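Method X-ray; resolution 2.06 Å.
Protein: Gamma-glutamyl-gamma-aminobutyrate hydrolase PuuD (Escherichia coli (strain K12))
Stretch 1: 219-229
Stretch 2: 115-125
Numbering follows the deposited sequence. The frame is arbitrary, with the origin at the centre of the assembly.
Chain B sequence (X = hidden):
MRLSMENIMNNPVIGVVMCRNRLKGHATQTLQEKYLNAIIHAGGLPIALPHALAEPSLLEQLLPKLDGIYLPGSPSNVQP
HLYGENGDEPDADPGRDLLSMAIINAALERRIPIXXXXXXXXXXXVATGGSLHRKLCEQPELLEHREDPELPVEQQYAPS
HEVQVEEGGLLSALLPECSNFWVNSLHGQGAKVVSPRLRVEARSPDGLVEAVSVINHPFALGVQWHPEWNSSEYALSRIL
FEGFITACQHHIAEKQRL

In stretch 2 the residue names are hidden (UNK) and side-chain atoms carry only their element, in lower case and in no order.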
ATOM      1  N   PHE B 219       0.127   0.391 -24.454  1.00 29.66           N
ATOM      2  CA  PHE B 219       0.081   1.616 -23.651  1.00 29.70           C
ATOM      3  C   PHE B 219       1.109   1.478 -22.523  1.00 29.01           C
ATOM      4  O   PHE B 219       0.800   0.950 -21.456  1.00 27.52           O
ATOM      5  CB  PHE B 219      -1.309   1.870 -23.101  1.00 31.04           C
ATOM      6  CG  PHE B 219      -1.488   3.239 -22.507  1.00 31.67           C
ATOM      7  CD1 PHE B 219      -1.069   3.511 -21.214  1.00 22.94           C
ATOM      8  CD2 PHE B 219      -2.082   4.252 -23.241  1.00 32.82           C
ATOM      9  CE1 PHE B 219      -1.234   4.768 -20.667  1.00 25.54           C
ATOM     10  CE2 PHE B 219      -2.250   5.512 -22.697  1.00 31.96           C
ATOM     11  CZ  PHE B 219      -1.825   5.769 -21.408  1.00 26.61           C
ATOM     12  N   ALA B 220       2.320   1.970 -22.775  1.00 29.48           N
ATOM     13  CA  ALA B 220       3.375   2.036 -21.764  1.00 28.68           C
ATOM     14  C   ALA B 220       3.913   3.463 -21.805  1.00 29.39           C
ATOM     15  O   ALA B 220       4.896   3.742 -22.493  1.00 29.33           O
ATOM     16  CB  ALA B 220       4.462   1.000 -22.017  1.00 27.96           C
ATOM     17  N   LEU B 221       3.261   4.358 -21.069  1.00 25.36           N
ATOM     18  CA  LEU B 221       3.515   5.788 -21.147  1.00 23.62           C
ATOM     19  C   LEU B 221       4.163   6.293 -19.866  1.00 24.04           C
ATOM     20  O   LEU B 221       3.774   5.899 -18.762  1.00 20.19           O
ATOM     21  CB  LEU B 221       2.213   6.553 -21.403  1.00 28.14           C
ATOM     22  CG  LEU B 221       2.266   8.079 -21.314  1.00 27.45           C
ATOM     23  CD1 LEU B 221       3.071   8.659 -22.469  1.00 26.08           C
ATOM     24  CD2 LEU B 221       0.862   8.662 -21.281  1.00 29.80           C
ATOM     25  N   GLY B 222       5.149   7.161 -20.019  1.00 23.22           N
ATOM     26  CA  GLY B 222       5.746   7.846 -18.885  1.00 24.20           C
ATOM     27  C   GLY B 222       5.781   9.340 -19.123  1.00 27.39           C
ATOM     28  O   GLY B 222       5.992   9.795 -20.246  1.00 25.85           O
ATOM     29  N   VAL B 223       5.547  10.099 -18.055  1.00 24.28           N
ATOM     30  CA  VAL B 223       5.631  11.553 -18.098  1.00 22.43           C
ATOM     31  C   VAL B 223       6.538  12.017 -16.969  1.00 22.96           C
ATOM     32  O   VAL B 223       6.590  11.407 -15.895  1.00 20.91           O
ATOM     33  CB  VAL B 223       4.243  12.233 -18.008  1.00 24.00           C
ATOM     34  CG1 VAL B 223       3.336  11.747 -19.129  1.00 23.88           C
ATOM     35  CG2 VAL B 223       3.598  11.981 -16.653  1.00 23.30           C
ATOM     36  N   GLN B 224       7.276  13.097 -17.226  1.00 21.76           N
ATOM     37  CA  GLN B 224       8.222  13.613 -16.246  1.00 20.47           C
ATOM     38  C   GLN B 224       7.565  14.539 -15.231  1.00 21.63           C
ATOM     39  O   GLN B 224       8.080  14.681 -14.115  1.00 19.96           O
ATOM     40  CB  GLN B 224       9.367  14.337 -16.964  1.00 23.82           C
ATOM     41  CG  GLN B 224      10.467  14.866 -16.054  1.00 24.28           C
ATOM     42  CD  GLN B 224      11.217  13.765 -15.328  1.00 25.46           C
ATOM     43  OE1 GLN B 224      12.108  13.126 -15.890  1.00 27.39           O
ATOM     44  NE2 GLN B 224      10.863  13.542 -14.066  1.00 18.71           N
ATOM     45  N   TRP B 225       6.439  15.153 -15.581  1.00 18.79           N
ATOM     46  CA  TRP B 225       5.741  16.046 -14.670  1.00 23.09           C
ATOM     47  C   TRP B 225       4.826  15.234 -13.754  1.00 25.51           C
ATOM     48  O   TRP B 225       4.877  14.002 -13.716  1.00 25.85           O
ATOM     49  CB  TRP B 225       4.982  17.115 -15.454  1.00 23.17           C
ATOM     50  CG  TRP B 225       3.945  16.591 -16.401  1.00 21.58           C
ATOM     51  CD1 TRP B 225       2.614  16.431 -16.149  1.00 21.26           C
ATOM     52  CD2 TRP B 225       4.147  16.188 -17.761  1.00 23.85           C
ATOM     53  NE1 TRP B 225       1.976  15.942 -17.264  1.00 22.27           N
ATOM     54  CE2 TRP B 225       2.895  15.784 -18.268  1.00 22.47           C
ATOM     55  CE3 TRP B 225       5.266  16.124 -18.600  1.00 22.64           C
ATOM     56  CZ2 TRP B 225       2.730  15.323 -19.573  1.00 24.01           C
ATOM     57  CZ3 TRP B 225       5.100  15.665 -19.896  1.00 23.03           C
ATOM     58  CH2 TRP B 225       3.841  15.271 -20.369  1.00 24.90           C
ATOM     59  N   HIS B 226       3.971  15.926 -12.997  1.00 23.78           N
ATOM     60  CA  HIS B 226       3.118  15.312 -11.981  1.00 22.28           C
ATOM     61  C   HIS B 226       1.655  15.565 -12.330  1.00 26.80           C
ATOM     62  O   HIS B 226       1.040  16.517 -11.825  1.00 26.24           O
ATOM     63  CB  HIS B 226       3.445  15.849 -10.589  1.00 24.41           C
ATOM     64  CG  HIS B 226       4.681  15.255  -9.989  1.00 27.48           C
ATOM     65  ND1 HIS B 226       4.646  14.403  -8.906  1.00 26.62           N
ATOM     66  CD2 HIS B 226       5.988  15.391 -10.318  1.00 25.21           C
ATOM     67  CE1 HIS B 226       5.876  14.038  -8.595  1.00 27.72           C
ATOM     68  NE2 HIS B 226       6.709  14.624  -9.436  1.00 25.80           N
ATOM     69  N   PRO B 227       1.059  14.726 -13.183  1.00 22.92           N
ATOM     70  CA  PRO B 227      -0.367  14.892 -13.498  1.00 21.61           C
ATOM     71  C   PRO B 227      -1.295  14.449 -12.377  1.00 23.49           C
ATOM     72  O   PRO B 227      -2.494  14.744 -12.440  1.00 25.01           O
ATOM     73  CB  PRO B 227      -0.551  14.023 -14.746  1.00 21.95           C
ATOM     74  CG  PRO B 227       0.482  12.950 -14.601  1.00 17.90           C
ATOM     75  CD  PRO B 227       1.654  13.569 -13.877  1.00 18.27           C
ATOM     76  N   GLU B 228      -0.784  13.758 -11.356  1.00 21.56           N
ATOM     77  CA  GLU B 228      -1.631  13.339 -10.246  1.00 20.67           C
ATOM     78  C   GLU B 228      -2.071  14.510  -9.377  1.00 25.87           C
ATOM     79  O   GLU B 228      -3.033  14.372  -8.614  1.00 25.42           O
ATOM     80  CB  GLU B 228      -0.898  12.305  -9.387  1.00 20.90           C
ATOM     81  CG  GLU B 228       0.011  12.910  -8.327  1.00 24.62           C
ATOM     82  CD  GLU B 228       1.362  13.331  -8.876  1.00 22.85           C
ATOM     83  OE1 GLU B 228       1.583  13.194 -10.097  1.00 20.56           O
ATOM     84  OE2 GLU B 228       2.207  13.798  -8.083  1.00 22.53           O
ATOM     85  N   TRP B 229      -1.396  15.654  -9.480  1.00 23.43           N
ATOM     86  CA  TRP B 229      -1.689  16.810  -8.637  1.00 24.98           C
ATOM     87  C   TRP B 229      -3.054  17.381  -8.997  1.00 26.50           C
ATOM     88  O   TRP B 229      -3.218  17.983 -10.063  1.00 31.03           O
ATOM     89  CB  TRP B 229      -0.598  17.862  -8.806  1.00 23.01           C
ATOM     90  CG  TRP B 229      -0.857  19.117  -8.038  1.00 26.15           C
ATOM     91  CD1 TRP B 229      -1.220  20.329  -8.550  1.00 28.55           C
ATOM     92  CD2 TRP B 229      -0.766  19.290  -6.619  1.00 28.93           C
ATOM     93  NE1 TRP B 229      -1.366  21.245  -7.536  1.00 29.13           N
ATOM     94  CE2 TRP B 229      -1.091  20.633  -6.342  1.00 31.63           C
ATOM     95  CE3 TRP B 229      -0.441  18.441  -5.557  1.00 26.32           C
ATOM     96  CZ2 TRP B 229      -1.101  21.146  -5.046  1.00 35.99           C
ATOM     97  CZ3 TRP B 229      -0.452  18.952  -4.272  1.00 32.12           C
ATOM     98  CH2 TRP B 229      -0.780  20.291  -4.028  1.00 36.43           C
ATOM     99  N   UNK B 115       1.524   3.229 -16.685  1.00 22.37           N
ATOM    100  CA  UNK B 115       1.526   4.684 -16.603  1.00 22.06           C
ATOM    101  C   UNK B 115       2.516   5.090 -15.523  1.00 23.53           C
ATOM    102  O   UNK B 115       2.351   4.722 -14.356  1.00 25.24           O
ATOM    103  c   UNK B 115      -0.111   9.506 -16.547  1.00 20.62           C
ATOM    104  c   UNK B 115      -0.784   8.833 -15.545  1.00 35.62           C
ATOM    105  c   UNK B 115       0.640   8.801 -17.465  1.00 26.15           C
ATOM    106  c   UNK B 115       0.132   5.237 -16.299  1.00 22.03           C
ATOM    107  c   UNK B 115      -0.704   7.453 -15.467  1.00 32.75           C
ATOM    108  c   UNK B 115       0.046   6.734 -16.383  1.00 29.64           C
ATOM    109  c   UNK B 115       0.714   7.422 -17.383  1.00 28.18           C
ATOM    110  N   UNK B 116       3.540   5.842 -15.915  1.00 24.31           N
ATOM    111  CA  UNK B 116       4.654   6.181 -15.044  1.00 24.64           C
ATOM    112  C   UNK B 116       4.766   7.691 -14.894  1.00 26.27           C
ATOM    113  O   UNK B 116       4.595   8.434 -15.865  1.00 23.98           O
ATOM    114  c   UNK B 116       5.958   5.604 -15.593  1.00 23.36           C
ATOM    115  N   UNK B 117       5.058   8.140 -13.675  1.00 26.34           N
ATOM    116  CA  UNK B 117       5.093   9.558 -13.332  1.00 26.36           C
ATOM    117  C   UNK B 117       6.450   9.887 -12.722  1.00 26.45           C
ATOM    118  O   UNK B 117       6.875   9.239 -11.757  1.00 21.91           O
ATOM    119  c   UNK B 117       1.425  10.156 -12.151  1.00 19.87           C
ATOM    120  c   UNK B 117       3.959   9.933 -12.360  1.00 25.91           C
ATOM    121  c   UNK B 117       2.595   9.793 -13.043  1.00 18.91           C
ATOM    122  c   UNK B 117       4.158  11.349 -11.824  1.00 21.15           C
ATOM    123  N   UNK B 118       7.121  10.895 -13.289  1.00 27.17           N
ATOM    124  CA  UNK B 118       8.365  11.457 -12.767  1.00 27.02           C
ATOM    125  C   UNK B 118       9.431  10.380 -12.583  1.00 24.10           C
ATOM    126  O   UNK B 118      10.099   9.999 -13.549  1.00 24.89           O
ATOM    127  s   UNK B 118       9.524  13.134 -10.818  1.00 35.04           S
ATOM    128  c   UNK B 118       8.105  12.201 -11.451  1.00 30.34           C
ATOM    129  N   UNK B 119       9.608   9.882 -11.355  1.00 22.29           N
ATOM    130  CA  UNK B 119      10.554   8.788 -11.146  1.00 27.03           C
ATOM    131  C   UNK B 119      10.172   7.566 -11.968  1.00 26.63           C
ATOM    132  O   UNK B 119      11.049   6.810 -12.400  1.00 23.49           O
ATOM    133  n   UNK B 119      12.601   6.322  -7.317  1.00 34.18           N
ATOM    134  c   UNK B 119      13.342   5.227  -7.436  1.00 30.10           C
ATOM    135  n   UNK B 119      14.398   5.054  -6.655  1.00 29.10           N
ATOM    136  c   UNK B 119      11.761   7.452  -9.337  1.00 25.71           C
ATOM    137  c   UNK B 119      10.633   8.421  -9.663  1.00 26.01           C
ATOM    138  n   UNK B 119      13.029   4.305  -8.335  1.00 29.19           N
ATOM    139  c   UNK B 119      11.422   6.606  -8.126  1.00 30.14           C
ATOM    140  N   UNK B 120       8.874   7.355 -12.189  1.00 25.30           N
ATOM    141  CA  UNK B 120       8.447   6.242 -13.018  1.00 25.71           C
ATOM    142  C   UNK B 120       8.944   6.355 -14.447  1.00 22.41           C
ATOM    143  O   UNK B 120       9.372   5.364 -15.043  1.00 23.89           O
ATOM    144  N   UNK B 121       8.874   7.560 -15.022  1.00 22.17           N
ATOM    145  CA  UNK B 121       9.440   7.774 -16.351  1.00 21.63           C
ATOM    146  C   UNK B 121      10.924   7.435 -16.365  1.00 19.47           C
ATOM    147  O   UNK B 121      11.412   6.759 -17.277  1.00 22.42           O
ATOM    148  c   UNK B 121       9.091  10.598 -18.901  1.00 23.07           C
ATOM    149  c   UNK B 121       9.964   9.686 -18.057  1.00 25.02           C
ATOM    150  c   UNK B 121      11.271  10.399 -17.709  1.00 23.99           C
ATOM    151  c   UNK B 121       9.210   9.219 -16.803  1.00 22.61           C
ATOM    152  N   UNK B 122      11.658   7.905 -15.353  1.00 18.35           N
ATOM    153  CA  UNK B 122      13.075   7.582 -15.253  1.00 22.94           C
ATOM    154  C   UNK B 122      13.289   6.088 -15.051  1.00 19.90           C
ATOM    155  O   UNK B 122      14.275   5.530 -15.547  1.00 22.41           O
ATOM    156  o   UNK B 122      14.096  10.085 -11.964  1.00 29.49           O
ATOM    157  c   UNK B 122      13.572   9.895 -14.291  1.00 21.18           C
ATOM    158  c   UNK B 122      13.710   8.385 -14.116  1.00 21.77           C
ATOM    159  c   UNK B 122      13.898  10.669 -13.028  1.00 26.42           C
ATOM    160  n   UNK B 122      13.953  11.991 -13.141  1.00 28.14           N
ATOM    161  N   UNK B 123      12.377   5.424 -14.339  1.00 22.04           N
ATOM    162  CA  UNK B 123      12.435   3.970 -14.243  1.00 21.59           C
ATOM    163  C   UNK B 123      12.196   3.321 -15.601  1.00 23.81           C
ATOM    164  O   UNK B 123      12.859   2.337 -15.950  1.00 26.51           O
ATOM    165  c   UNK B 123      10.677   3.522 -10.802  1.00 21.97           C
ATOM    166  o   UNK B 123      10.946   3.385  -9.590  1.00 25.44           O
ATOM    167  c   UNK B 123      11.416   3.470 -13.218  1.00 21.97           C
ATOM    168  o   UNK B 123       9.509   3.494 -11.244  1.00 25.56           O
ATOM    169  c   UNK B 123      11.819   3.730 -11.777  1.00 20.14           C
ATOM    170  N   UNK B 124      11.258   3.863 -16.383  1.00 19.81           N
ATOM    171  CA  UNK B 124      10.999   3.335 -17.720  1.00 19.73           C
ATOM    172  C   UNK B 124      12.223   3.481 -18.614  1.00 19.85           C
ATOM    173  O   UNK B 124      12.588   2.553 -19.347  1.00 23.62           O
ATOM    174  c   UNK B 124       9.801   4.052 -18.342  1.00 25.21           C
ATOM    175  c   UNK B 124       8.532   3.248 -18.629  1.00 34.77           C
ATOM    176  c   UNK B 124       8.875   1.849 -19.119  1.00 38.95           C
ATOM    177  c   UNK B 124       7.668   3.978 -19.649  1.00 33.50           C
ATOM    178  N   UNK B 125      12.865   4.649 -18.571  1.00 23.86           N
ATOM    179  CA  UNK B 125      14.024   4.900 -19.421  1.00 26.22           C
ATOM    180  C   UNK B 125      15.164   3.956 -19.061  1.00 27.27           C
ATOM    181  O   UNK B 125      15.814   3.378 -19.940  1.00 22.07           O
ATOM    182  c   UNK B 125      15.800   6.598 -19.981  1.00 21.68           C
ATOM    183  c   UNK B 125      14.452   6.376 -19.313  1.00 21.36           C
ATOM    184  c   UNK B 125      13.390   7.278 -19.927  1.00 19.68           C
TER

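Position 115 carries one carbon followed by a ring of six carbons, the ring lying near L221, V223 and P227. An all-carbon six-membered ring without oxygen is phenylalanine, F115. Its CE1 lies 3.8 Å from L221 CD2, and its CZ 4.0 Å from P227 CG; a broad apolar ring suits a place where three hydrophobic side chains converge.

Position 116 has a single side-chain carbon, beside G222 of stretch 1, so it is alanine, A116. Its backbone does the pairing: A116 N donates to L221 O at 2.9 Å, and V223 N donates to A116 O at 2.9 Å. Its CB lies on the same face of the sheet that a CB of G222 would occupy, and a short side chain leaves room there for the helix that follows.

Position 117 shows four carbons, forked at the first, with one arm two carbons long, lying against W225, H226, P227 and E228; it is isoleucine, I117. It shares a face with F115, L221 and V223. Its CD1 is 3.8 Å from P227 CD, and its CG2 is 3.3 Å from W225 O and covers one face of the H226 ring. The beta-branched shape is at home in a strand and fills this buried space.

At position 118 one carbon leads to a sulfur, close to Q224 and H226, which identifies cysteine, C118. Its backbone N donates to V223 O at 2.7 Å, and its CB approaches H226 NE2 at 3.4 Å; the small side chain fits beside that ring. With phi at 55°, the residue turns the chain from strand to helix and holds the N-cap position.

Position 119 bears three carbons, a nitrogen, and a carbon with two more nitrogens, touching nothing on stretch 1: arginine, R119. CA-to-CB points away, and the charge is met by a salt bridge to position 123 and by partners elsewhere in the structure.

Position 120 has no side-chain atoms and is glycine, G120. An ideal CB here would clash with A116 CB at 2.8 Å; its absence lets the helix lie this close to the strand before it.

Position 121 has four carbons forked at the second, against G222, V223 and Q224: leucine, L121. Its CA-to-CB bond points toward stretch 1, and CD1 sits 3.5 Å from G222 O; the branched apolar end covers the bare face at G222.

Position 122 has three carbons, the third bearing one oxygen and one nitrogen, near Q224: glutamine, Q122. Its amide can pair with another, and NE2 gives Q224 OE1 a weak hydrogen bond of 3.5 Å.

Position 123 has three carbons, the third carrying two oxygens, beyond reach of stretch 1: glutamate, E123. One helical turn on, its OE2 answers R119 NH1 at 2.6 Å.

Position 124 has four carbons forked at the second, near A220, L221 and G222: leucine, L124, whose CD1 lies 4.0 Å from A220 O, adding to the apolar cover.

Position 125, one carbon carrying two more, out of reach of stretch 1, is valine, V125, an apolar side chain suited to a buried site.

The contact thus joins parallel strands by backbone hydrogen bonds, with F115, I117, L221 and V223 packed on one face, joined by P227, and L121 and L124 over G222 on the other.

Stretch 2 115-125: FAICRGLQELV
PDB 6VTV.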